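Local coordinates for glycosyl hydrolase, family 31/fibronectin type III domain protein (Clostridium perfringens, PDB 4LKS), which binds galactose through a family 32 carbohydrate-binding module, and so probably directs its parent family 31 glycoside hydrolase to galactose-bearing glycans, at residues E27-T32 with T67-K72; S33-D38 with I51-Y56; L62-T67 with F143-T148; I79-R84 with A160-Y165. All coordinates share one frame; numbering follows the deposited sequence. Where two conformers were deposited one is given.

Contact 1: E27-T32 with T67-K72; sequences EAIYAT and TIKLDK
Glu27 and Lys69 lie side by side on one face of the sheet and point the same way, each with CG anti to its backbone N (chi1 -178° and 176°) and each extended beyond it. Their charged ends stop short of a salt bridge, Glu27 OE1 lying 4.6 Å from Lys69 NZ. A water joins them instead, donating to Glu27 OE1 and accepting from Lys69 NZ at 2.9 Å. Ile29 crosses the lysine at about a right angle and sets its CG2 branch 3.7 Å from Lys69 CB, while its CG1 branch turns to Thr67, meeting CG2 of that residue at 3.9 Å. Tyr30 runs obliquely past Thr67, its CD2 nearest OG1.

Beneath these side chains is an antiparallel pairing of the edge strand 26-31 with strand 64-70 in the five-stranded sheet of a beta-sandwich, the fold of F5/8 type C domains. A beta bulge interrupts it: the register slips by one residue between Ala28, opposite Ile68, and Tyr30, opposite Thr67. Both Ile29 N, to Thr67 O, and Tyr30 O, from Thr67 N, therefore bond to the same threonine, the latter at 2.8 Å. On the reverse face, Ala28 CB touches Ile68 CD1 at 3.9 Å, and Ile68 continues inward to Leu162 and Phe164 of the facing sheet.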
# COMPACT_ATOMS: atom_id res chain seq x y z
N GLU A 27 -6.61 -10.40 -0.58
CA GLU A 27 -7.93 -9.85 -0.87
C GLU A 27 -8.07 -8.48 -0.21
O GLU A 27 -7.97 -8.36 1.02
CB GLU A 27 -9.03 -10.80 -0.36
CG GLU A 27 -10.43 -10.28 -0.68
CD GLU A 27 -11.55 -11.06 0.00
OE1 GLU A 27 -11.27 -11.96 0.82
OE2 GLU A 27 -12.72 -10.74 -0.28
N ALA A 28 -8.34 -7.45 -1.01
CA ALA A 28 -8.63 -6.14 -0.43
C ALA A 28 -10.06 -6.16 0.10
O ALA A 28 -11.01 -6.31 -0.67
CB ALA A 28 -8.45 -5.03 -1.47
N ILE A 29 -10.21 -6.00 1.41
CA ILE A 29 -11.54 -6.12 2.00
C ILE A 29 -12.15 -4.80 2.42
O ILE A 29 -13.35 -4.73 2.68
CB ILE A 29 -11.55 -7.10 3.20
CG1 ILE A 29 -10.64 -6.61 4.32
CG2 ILE A 29 -11.18 -8.51 2.75
CD1 ILE A 29 -10.94 -7.27 5.65
N TYR A 30 -11.35 -3.74 2.46
CA TYR A 30 -11.85 -2.43 2.85
C TYR A 30 -10.92 -1.32 2.38
O TYR A 30 -9.71 -1.50 2.33
CB TYR A 30 -12.00 -2.35 4.38
CG TYR A 30 -12.33 -0.98 4.90
CD1 TYR A 30 -13.65 -0.54 4.99
CD2 TYR A 30 -11.33 -0.11 5.29
CE1 TYR A 30 -13.94 0.73 5.46
CE2 TYR A 30 -11.61 1.15 5.76
CZ TYR A 30 -12.91 1.56 5.85
OH TYR A 30 -13.17 2.83 6.32
N ALA A 31 -11.49 -0.17 2.03
CA ALA A 31 -10.72 1.04 1.87
C ALA A 31 -11.58 2.22 2.28
O ALA A 31 -12.81 2.15 2.19
CB ALA A 31 -10.25 1.21 0.43
N THR A 32 -10.94 3.29 2.72
CA THR A 32 -11.67 4.47 3.19
C THR A 32 -12.60 4.99 2.10
O THR A 32 -13.76 5.34 2.36
CB THR A 32 -10.70 5.58 3.55
OG1 THR A 32 -9.71 5.07 4.45
CG2 THR A 32 -11.45 6.73 4.20
N THR A 67 -7.26 -2.09 3.64
CA THR A 67 -7.00 -3.30 4.42
C THR A 67 -6.96 -4.51 3.50
O THR A 67 -7.91 -4.76 2.73
CB THR A 67 -8.06 -3.54 5.49
OG1 THR A 67 -8.07 -2.44 6.41
CG2 THR A 67 -7.75 -4.84 6.25
N ILE A 68 -5.85 -5.24 3.57
CA ILE A 68 -5.65 -6.48 2.82
C ILE A 68 -5.78 -7.67 3.75
O ILE A 68 -5.14 -7.72 4.83
CB ILE A 68 -4.25 -6.52 2.17
CG1 ILE A 68 -3.97 -5.24 1.37
CG2 ILE A 68 -4.08 -7.81 1.33
CD1 ILE A 68 -5.05 -4.83 0.35
N LYS A 69 -6.61 -8.63 3.35
CA LYS A 69 -6.77 -9.90 4.05
C LYS A 69 -5.98 -10.97 3.31
O LYS A 69 -6.08 -11.06 2.09
CB LYS A 69 -8.25 -10.29 4.07
CG LYS A 69 -8.52 -11.64 4.71
CD LYS A 69 -9.99 -12.02 4.54
CE LYS A 69 -10.25 -13.41 5.08
NZ LYS A 69 -11.70 -13.74 5.02
N LEU A 70 -5.21 -11.77 4.04
CA LEU A 70 -4.45 -12.87 3.45
C LEU A 70 -5.24 -14.16 3.64
O LEU A 70 -6.14 -14.22 4.49
CB LEU A 70 -3.05 -12.96 4.08
CG LEU A 70 -2.21 -11.70 3.80
CD1 LEU A 70 -2.29 -10.72 4.94
CD2 LEU A 70 -0.75 -12.06 3.51
N ASP A 71 -4.94 -15.19 2.85
CA ASP A 71 -5.78 -16.39 2.87
C ASP A 71 -5.67 -17.16 4.19
O ASP A 71 -6.57 -17.92 4.56
CB ASP A 71 -5.47 -17.30 1.68
CG ASP A 71 -4.11 -17.94 1.78
OD1 ASP A 71 -3.10 -17.21 1.89
OD2 ASP A 71 -4.04 -19.18 1.75
N LYS A 72 -4.56 -16.96 4.90
CA LYS A 72 -4.34 -17.49 6.23
C LYS A 72 -3.38 -16.52 6.90
O LYS A 72 -2.94 -15.57 6.26
CB LYS A 72 -3.73 -18.90 6.16
CG LYS A 72 -2.43 -18.96 5.37
CD LYS A 72 -1.81 -20.37 5.40
CE LYS A 72 -0.67 -20.48 4.40
NZ LYS A 72 0.42 -21.36 4.89
O HOH W 1 -13.00 -12.99 2.55

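Contact 2: S33-D38 with I51-Y56; sequences SEADRD and IWHSAY. With GAL (beta-D-galactopyranose), chain D.
Tyr56 meets Ala35, Asp36 and the bound galactose with different parts of one ring. Its CG sits between the backbone N and the carbonyl carbon (chi1 55°), and beyond CB, 4.0 Å from the sugar C6, one face of the ring lies against the pyranose. CD1 lies 3.5 Å from galactose C6, and C5 stands over the ring centre, a CH-rich patch of sugar laid on an aromatic face. CE2 meets Ala35 CB at 3.5 Å. At the tip the hydroxyl donates to Asp36 OD2 over 2.7 Å, taking the syn lone pair of a carboxylate that lies at the ring edge with its plane turned 70° from the ring. Asp36 belongs to a type II' turn from Ala35 to Asp38.

His53 works beside it: NE2 and galactose O4 are hydrogen-bonded at 2.7 Å, while ND1 donates in the ring plane to Ser54 O, which should fix the ring's rotation. Segment 33-38 is pinned to 51-56 by further bonds. Trp52 NE1 reaches Ser33 O in the indole plane, Ala55 N gives a nearly straight bond (173°) to Ser33 OG, Ala35 N bonds to His53 O, and His53 N to Asp38 O. Asp38 also lies alongside Ile51, and a water links its OD1 to Ile51 N. With Arg84, Asn89 and Tyr156, His53 and Tyr56 complete the galactose pocket, which combines the aromatic platform and polar grip on an axial O4 characteristic of galactose-binding CBM32 modules.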
# COMPACT_ATOMS: atom_id res chain seq x y z
N SER A 33 -12.09 5.02 0.88
CA SER A 33 -12.87 5.45 -0.26
C SER A 33 -12.23 4.93 -1.54
O SER A 33 -11.09 4.44 -1.51
CB SER A 33 -12.99 6.97 -0.30
OG SER A 33 -11.73 7.60 -0.43
N GLU A 34 -12.97 5.02 -2.64
CA GLU A 34 -12.52 4.56 -3.94
C GLU A 34 -13.06 5.55 -4.97
O GLU A 34 -14.19 6.01 -4.86
CB GLU A 34 -13.05 3.16 -4.24
CG GLU A 34 -12.57 2.07 -3.28
CD GLU A 34 -13.45 0.84 -3.33
OE1 GLU A 34 -14.57 0.88 -2.78
OE2 GLU A 34 -13.04 -0.17 -3.94
N ALA A 35 -12.25 5.87 -5.97
CA ALA A 35 -12.66 6.78 -7.04
C ALA A 35 -12.79 6.04 -8.35
O ALA A 35 -12.04 5.10 -8.61
CB ALA A 35 -11.65 7.89 -7.21
N ASP A 36 -13.74 6.47 -9.18
CA ASP A 36 -13.81 6.01 -10.56
C ASP A 36 -13.91 4.49 -10.62
O ASP A 36 -14.74 3.91 -9.92
CB ASP A 36 -12.61 6.55 -11.34
CG ASP A 36 -12.49 8.06 -11.25
OD1 ASP A 36 -13.55 8.73 -11.18
OD2 ASP A 36 -11.36 8.58 -11.27
N ARG A 37 -13.07 3.84 -11.42
CA ARG A 37 -13.02 2.37 -11.42
C ARG A 37 -11.75 1.86 -10.75
O ARG A 37 -11.33 0.72 -10.95
CB ARG A 37 -13.17 1.79 -12.82
CG ARG A 37 -14.49 2.15 -13.48
CD ARG A 37 -14.66 1.46 -14.82
NE ARG A 37 -15.71 2.08 -15.61
CZ ARG A 37 -15.54 3.18 -16.34
NH1 ARG A 37 -14.35 3.76 -16.39
NH2 ARG A 37 -16.55 3.69 -17.02
N ASP A 38 -11.15 2.73 -9.94
CA ASP A 38 -9.90 2.41 -9.27
C ASP A 38 -10.16 1.76 -7.91
O ASP A 38 -9.85 2.32 -6.84
CB ASP A 38 -9.03 3.66 -9.17
CG ASP A 38 -8.62 4.18 -10.54
OD1 ASP A 38 -8.64 3.40 -11.51
OD2 ASP A 38 -8.28 5.37 -10.63
N ILE A 51 -4.99 0.38 -10.50
CA ILE A 51 -4.72 1.02 -9.22
C ILE A 51 -5.95 1.11 -8.35
O ILE A 51 -7.08 1.18 -8.84
CB ILE A 51 -4.17 2.45 -9.38
CG1 ILE A 51 -5.20 3.37 -10.03
CG2 ILE A 51 -2.86 2.44 -10.17
CD1 ILE A 51 -4.77 4.83 -10.07
N TRP A 52 -5.72 1.10 -7.04
CA TRP A 52 -6.69 1.66 -6.11
C TRP A 52 -6.40 3.15 -6.02
O TRP A 52 -5.23 3.55 -5.97
CB TRP A 52 -6.55 1.02 -4.72
CG TRP A 52 -7.25 1.82 -3.66
CD1 TRP A 52 -8.58 2.12 -3.60
CD2 TRP A 52 -6.66 2.43 -2.50
NE1 TRP A 52 -8.86 2.88 -2.49
CE2 TRP A 52 -7.70 3.08 -1.79
CE3 TRP A 52 -5.36 2.48 -1.99
CZ2 TRP A 52 -7.47 3.78 -0.60
CZ3 TRP A 52 -5.13 3.18 -0.79
CH2 TRP A 52 -6.19 3.81 -0.12
N HIS A 53 -7.45 3.97 -6.01
CA HIS A 53 -7.31 5.41 -5.84
C HIS A 53 -8.43 5.86 -4.92
O HIS A 53 -9.59 5.48 -5.12
CB HIS A 53 -7.43 6.11 -7.21
CG HIS A 53 -6.93 7.52 -7.24
ND1 HIS A 53 -7.49 8.54 -6.49
CD2 HIS A 53 -5.96 8.10 -7.99
CE1 HIS A 53 -6.87 9.67 -6.75
NE2 HIS A 53 -5.94 9.44 -7.66
N SER A 54 -8.09 6.65 -3.90
CA SER A 54 -9.10 7.13 -2.97
C SER A 54 -9.86 8.30 -3.61
O SER A 54 -9.45 8.83 -4.65
CB SER A 54 -8.46 7.52 -1.62
OG SER A 54 -7.58 8.62 -1.72
N ALA A 55 -10.97 8.69 -2.99
CA ALA A 55 -11.81 9.75 -3.54
C ALA A 55 -11.08 11.09 -3.57
O ALA A 55 -10.22 11.36 -2.73
CB ALA A 55 -13.11 9.86 -2.75
N TYR A 56 -11.41 11.93 -4.55
CA TYR A 56 -10.66 13.17 -4.75
C TYR A 56 -11.55 14.38 -4.99
O TYR A 56 -11.14 15.35 -5.64
CB TYR A 56 -9.62 13.03 -5.87
CG TYR A 56 -10.15 12.56 -7.21
CD1 TYR A 56 -10.64 13.47 -8.14
CD2 TYR A 56 -10.11 11.22 -7.56
CE1 TYR A 56 -11.09 13.05 -9.38
CE2 TYR A 56 -10.56 10.79 -8.79
CZ TYR A 56 -11.06 11.71 -9.69
OH TYR A 56 -11.50 11.26 -10.91
C1 GAL D . -6.88 12.82 -12.59
C2 GAL D . -6.55 11.32 -12.48
C3 GAL D . -7.40 10.66 -11.39
C4 GAL D . -7.18 11.40 -10.06
C5 GAL D . -7.52 12.86 -10.25
C6 GAL D . -7.23 13.72 -9.02
O1 GAL D . -6.02 13.46 -13.49
O2 GAL D . -6.80 10.61 -13.70
O3 GAL D . -7.01 9.30 -11.22
O4 GAL D . -5.81 11.30 -9.68
O5 GAL D . -6.73 13.45 -11.31
O6 GAL D . -7.63 15.07 -9.22
O HOH W 2 -7.16 1.29 -12.35

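Contact 3: L62-T67 with F143-T148; sequences LPVSIT and FTALKT
Ile66 and Phe143 form one hydrogen-bonded pair of this antiparallel ladder and Val64 and Ala145 the other. Four backbone bonds result. Phe143 N to Ile66 O is nearly straight (170°), and Ala145 N to Val64 O is the shortest at 2.8 Å, whereas the return bond from Val64 N to Ala145 O is weak at 3.4 Å. CA-H...O contacts fill the gaps, the closest from Ser65 CA to Phe143 O at 3.2 Å.

Apolar packing follows the alternation of the strands. Ile66 and Phe143 cross obliquely on one face, with Ile66 CG2 4.0 Å from Phe143 CB and at the edge of the phenyl ring; Val64 CG2 and Ala145 CB continue that face more loosely. On the opposite face Thr144 OG1 stands beside the backbone N (chi1 -60°) and rests against Ser65 CB, which leaves CG2 anti to that N, where it meets Pro63 CB at 3.9 Å. The peptide between Leu62 and Pro63 is cis; Leu62, ahead of strand 64-70, and Thr148 reach toward each other, tip to tip: Leu62 CD1 lies 3.6 Å from Thr148 OG1, a hydroxyl bonded to Tyr156 O.

Strand 140-148 is the middle one of the five-stranded sheet, between 64-70 and 95-100, and 26-31 lies beyond 64-70. A classic bulge at Leu146 and Lys147, opposite Glu94, marks the corner where 140-148 turns.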
# COMPACT_ATOMS: atom_id res chain seq x y z
N LEU A 62 -6.76 13.31 3.55
CA LEU A 62 -6.03 12.25 4.23
C LEU A 62 -6.31 12.35 5.73
O LEU A 62 -6.74 13.40 6.22
CB LEU A 62 -4.53 12.41 3.96
CG LEU A 62 -4.09 12.31 2.51
CD1 LEU A 62 -2.58 12.41 2.46
CD2 LEU A 62 -4.55 10.99 1.91
N PRO A 63 -6.06 11.26 6.48
CA PRO A 63 -5.55 9.96 6.02
C PRO A 63 -6.60 9.08 5.35
O PRO A 63 -7.79 9.24 5.59
CB PRO A 63 -5.10 9.29 7.32
CG PRO A 63 -6.01 9.90 8.37
CD PRO A 63 -6.16 11.33 7.95
N VAL A 64 -6.13 8.16 4.51
CA VAL A 64 -6.98 7.11 3.98
C VAL A 64 -6.23 5.80 4.14
O VAL A 64 -5.00 5.79 4.24
CB VAL A 64 -7.37 7.32 2.50
CG1 VAL A 64 -8.20 8.59 2.32
CG2 VAL A 64 -6.13 7.34 1.59
N SER A 65 -6.96 4.70 4.17
CA SER A 65 -6.31 3.41 4.36
C SER A 65 -6.97 2.33 3.52
O SER A 65 -8.10 2.48 3.00
CB SER A 65 -6.32 3.02 5.84
OG SER A 65 -7.61 2.60 6.24
N ILE A 66 -6.23 1.25 3.36
CA ILE A 66 -6.72 0.07 2.66
C ILE A 66 -6.34 -1.14 3.50
O ILE A 66 -5.23 -1.21 4.04
CB ILE A 66 -6.16 -0.01 1.22
CG1 ILE A 66 -6.70 -1.25 0.51
CG2 ILE A 66 -4.62 0.01 1.20
CD1 ILE A 66 -6.42 -1.26 -0.99
N THR A 67 -7.26 -2.09 3.64
CA THR A 67 -7.00 -3.30 4.42
C THR A 67 -6.96 -4.51 3.50
O THR A 67 -7.91 -4.76 2.73
CB THR A 67 -8.06 -3.54 5.49
OG1 THR A 67 -8.07 -2.44 6.41
CG2 THR A 67 -7.75 -4.84 6.25
N PHE A 143 -2.85 -0.55 5.54
CA PHE A 143 -1.85 0.38 5.02
C PHE A 143 -2.49 1.76 4.92
O PHE A 143 -3.48 1.94 4.21
CB PHE A 143 -1.39 -0.11 3.64
CG PHE A 143 -0.34 0.77 2.99
CD1 PHE A 143 1.00 0.65 3.32
CD2 PHE A 143 -0.70 1.71 2.03
CE1 PHE A 143 1.96 1.47 2.72
CE2 PHE A 143 0.26 2.51 1.42
CZ PHE A 143 1.59 2.38 1.76
N THR A 144 -1.95 2.72 5.66
CA THR A 144 -2.52 4.06 5.75
C THR A 144 -1.61 5.06 5.08
O THR A 144 -0.42 5.07 5.34
CB THR A 144 -2.70 4.47 7.22
OG1 THR A 144 -3.59 3.54 7.85
CG2 THR A 144 -3.29 5.88 7.31
N ALA A 145 -2.18 5.88 4.21
CA ALA A 145 -1.46 6.96 3.55
C ALA A 145 -1.63 8.22 4.38
O ALA A 145 -2.75 8.69 4.58
CB ALA A 145 -2.01 7.17 2.15
N LEU A 146 -0.51 8.77 4.85
CA LEU A 146 -0.50 9.94 5.74
C LEU A 146 -0.15 11.21 4.98
O LEU A 146 -0.62 12.30 5.32
CB LEU A 146 0.49 9.73 6.88
CG LEU A 146 0.23 8.52 7.78
CD1 LEU A 146 1.41 8.31 8.74
CD2 LEU A 146 -1.06 8.68 8.55
N LYS A 147 0.70 11.07 3.96
CA LYS A 147 1.06 12.17 3.08
C LYS A 147 1.17 11.60 1.68
O LYS A 147 1.61 10.45 1.50
CB LYS A 147 2.41 12.77 3.48
CG LYS A 147 2.42 13.52 4.81
CD LYS A 147 3.80 14.06 5.12
CE LYS A 147 3.79 14.86 6.41
NZ LYS A 147 5.15 15.34 6.76
N THR A 148 0.76 12.38 0.68
CA THR A 148 0.77 11.92 -0.70
C THR A 148 1.08 13.07 -1.66
O THR A 148 1.01 14.25 -1.27
CB THR A 148 -0.59 11.37 -1.13
OG1 THR A 148 -1.56 12.42 -1.01
CG2 THR A 148 -1.03 10.20 -0.26

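Contact 4: I79-R84 with A160-Y165; sequences IDYLPR and AELVFY. With CA (calcium ion), chain C; GAL (beta-D-galactopyranose), chain D.
Leu82 O faces two successive donors, Ala160 N at 2.9 Å and, weakly, Glu161 N, making a classic beta bulge whose first residue also binds a metal. Ala160 O coordinates the calcium ion at 2.4 Å, in a site completed by Asn42, Asp45, Asp47 and Thr50. Ala160 CB packs on Leu82 CD2 at 4.0 Å. Leu82 and Glu161 then lie side by side, Leu82 CD2 3.6 Å from Glu161 OE1, an oxygen that is hydrogen-bonded to Tyr128.

Strands 73-82 and 158-166 are neighbours in the four-stranded antiparallel sheet of the beta-sandwich, and one face of the pair looks into the core. There Ile79 CG2 makes a CH-pi contact over the Phe164 ring, 4.1 Å from its centroid and offset toward the rim. Leu162 CD2 instead meets the edge of the Tyr81 ring, near CD1, and the Tyr81 hydroxyl is bonded to Ser158 and Val92.

On the other face Tyr165 OH donates to Asp80 OD2 over 2.7 Å, approaching from above the carboxylate plane (37° out of it) while OD2 lies in the ring plane. Beyond the strand end, Arg84 runs extended from CG to NE, with CG anti to the backbone N (chi1 -175°), and presents its guanidinium edge to the galactose: NH1 bonds to O3 and O4, and NH2 to O3 at 3.0 Å and weakly to O2. NE is hydrogen-bonded to OD1 of Asn86.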
# COMPACT_ATOMS: atom_id res chain seq x y z
N ILE A 79 6.65 -5.50 3.01
CA ILE A 79 5.75 -5.29 1.88
C ILE A 79 6.45 -4.37 0.90
O ILE A 79 7.32 -3.61 1.32
CB ILE A 79 4.37 -4.70 2.25
CG1 ILE A 79 4.51 -3.29 2.84
CG2 ILE A 79 3.63 -5.64 3.21
CD1 ILE A 79 3.18 -2.56 2.98
N ASP A 80 6.13 -4.47 -0.38
CA ASP A 80 6.55 -3.48 -1.37
C ASP A 80 5.37 -2.64 -1.78
O ASP A 80 4.27 -3.16 -2.03
CB ASP A 80 7.12 -4.11 -2.65
CG ASP A 80 8.39 -4.91 -2.42
OD1 ASP A 80 9.06 -4.76 -1.38
OD2 ASP A 80 8.70 -5.71 -3.33
N TYR A 81 5.58 -1.33 -1.88
CA TYR A 81 4.58 -0.43 -2.41
C TYR A 81 4.96 -0.06 -3.85
O TYR A 81 6.06 0.44 -4.09
CB TYR A 81 4.50 0.83 -1.53
CG TYR A 81 3.69 1.96 -2.13
CD1 TYR A 81 2.30 1.97 -2.05
CD2 TYR A 81 4.32 3.01 -2.80
CE1 TYR A 81 1.55 3.01 -2.60
CE2 TYR A 81 3.58 4.06 -3.35
CZ TYR A 81 2.20 4.05 -3.25
OH TYR A 81 1.48 5.08 -3.80
N LEU A 82 4.07 -0.31 -4.80
CA LEU A 82 4.30 0.07 -6.20
C LEU A 82 3.42 1.27 -6.52
O LEU A 82 2.19 1.16 -6.50
CB LEU A 82 4.00 -1.08 -7.16
CG LEU A 82 4.21 -0.76 -8.64
CD1 LEU A 82 5.69 -0.54 -8.93
CD2 LEU A 82 3.65 -1.87 -9.53
N PRO A 83 4.04 2.42 -6.77
CA PRO A 83 3.21 3.58 -7.12
C PRO A 83 2.63 3.45 -8.52
O PRO A 83 3.11 2.68 -9.36
CB PRO A 83 4.19 4.76 -7.06
CG PRO A 83 5.54 4.16 -7.21
CD PRO A 83 5.47 2.76 -6.67
N ARG A 84 1.56 4.21 -8.73
CA ARG A 84 0.94 4.41 -10.02
C ARG A 84 1.99 4.67 -11.09
O ARG A 84 2.90 5.49 -10.89
CB ARG A 84 -0.02 5.59 -9.91
CG ARG A 84 -0.85 5.87 -11.12
CD ARG A 84 -1.78 7.02 -10.80
NE ARG A 84 -2.79 7.19 -11.84
CZ ARG A 84 -3.84 7.99 -11.71
NH1 ARG A 84 -4.01 8.69 -10.60
NH2 ARG A 84 -4.72 8.07 -12.69
N ALA A 160 -0.61 0.96 -7.13
CA ALA A 160 -0.74 -0.03 -8.20
C ALA A 160 -0.63 -1.45 -7.65
O ALA A 160 -1.36 -2.34 -8.08
CB ALA A 160 0.30 0.21 -9.27
N GLU A 161 0.30 -1.67 -6.71
CA GLU A 161 0.42 -2.96 -6.04
C GLU A 161 0.94 -2.80 -4.63
O GLU A 161 1.73 -1.90 -4.33
CB GLU A 161 1.41 -3.87 -6.77
CG GLU A 161 0.98 -4.40 -8.12
CD GLU A 161 1.89 -5.54 -8.55
OE1 GLU A 161 2.75 -5.33 -9.44
OE2 GLU A 161 1.77 -6.65 -7.97
N LEU A 162 0.49 -3.73 -3.80
CA LEU A 162 1.14 -4.03 -2.52
C LEU A 162 1.57 -5.49 -2.62
O LEU A 162 0.74 -6.38 -2.87
CB LEU A 162 0.17 -3.83 -1.36
CG LEU A 162 -0.37 -2.42 -1.19
CD1 LEU A 162 -1.50 -2.42 -0.17
CD2 LEU A 162 0.72 -1.45 -0.74
N VAL A 163 2.86 -5.73 -2.44
CA VAL A 163 3.44 -7.07 -2.52
C VAL A 163 3.81 -7.51 -1.11
O VAL A 163 4.40 -6.73 -0.37
CB VAL A 163 4.70 -7.08 -3.42
CG1 VAL A 163 5.27 -8.50 -3.54
CG2 VAL A 163 4.38 -6.48 -4.82
N PHE A 164 3.46 -8.73 -0.73
CA PHE A 164 3.66 -9.21 0.63
C PHE A 164 4.73 -10.28 0.68
O PHE A 164 4.81 -11.13 -0.22
CB PHE A 164 2.35 -9.78 1.17
CG PHE A 164 1.33 -8.74 1.55
CD1 PHE A 164 0.73 -7.95 0.58
CD2 PHE A 164 0.98 -8.56 2.87
CE1 PHE A 164 -0.20 -6.98 0.93
CE2 PHE A 164 0.04 -7.59 3.23
CZ PHE A 164 -0.55 -6.80 2.26
N TYR A 165 5.53 -10.25 1.74
CA TYR A 165 6.56 -11.26 1.98
C TYR A 165 6.40 -11.89 3.35
O TYR A 165 6.42 -11.21 4.39
CB TYR A 165 7.96 -10.65 1.92
CG TYR A 165 8.33 -10.02 0.61
CD1 TYR A 165 7.86 -8.76 0.26
CD2 TYR A 165 9.16 -10.68 -0.29
CE1 TYR A 165 8.21 -8.17 -0.95
CE2 TYR A 165 9.52 -10.09 -1.50
CZ TYR A 165 9.03 -8.84 -1.82
OH TYR A 165 9.39 -8.25 -3.01
CA CA C . -2.89 -3.32 -9.57
C1 GAL D . -6.88 12.82 -12.59
C2 GAL D . -6.55 11.32 -12.48
C3 GAL D . -7.40 10.66 -11.39
C4 GAL D . -7.18 11.40 -10.06
C5 GAL D . -7.52 12.86 -10.25
C6 GAL D . -7.23 13.72 -9.02
O1 GAL D . -6.02 13.46 -13.49
O2 GAL D . -6.80 10.61 -13.70
O3 GAL D . -7.01 9.30 -11.22
O4 GAL D . -5.81 11.30 -9.68
O5 GAL D . -6.73 13.45 -11.31
O6 GAL D . -7.63 15.07 -9.22

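How the contacts relate
From the N terminus, strand 26-31 opens contact 1, which closes only when strand 64-70 returns beside it; within that loop, 33-38 and 51-56 meet in contact 2. Contact 3 opens at 62-67, before 67-72 closes contact 1, and 143-148 closes it far later, so the two cross; they share Thr67 and join three neighbouring strands of one sheet. Strand 73-82 leaves for the other sheet and opens contact 4 before 143-148 closes contact 3; 160-165 then closes contact 4, so these also cross. Across the sandwich, Leu70 packs on Phe164 and Phe143 on Tyr81. Contacts 2 and 4 meet at the galactose, where His53 adjoins Arg84.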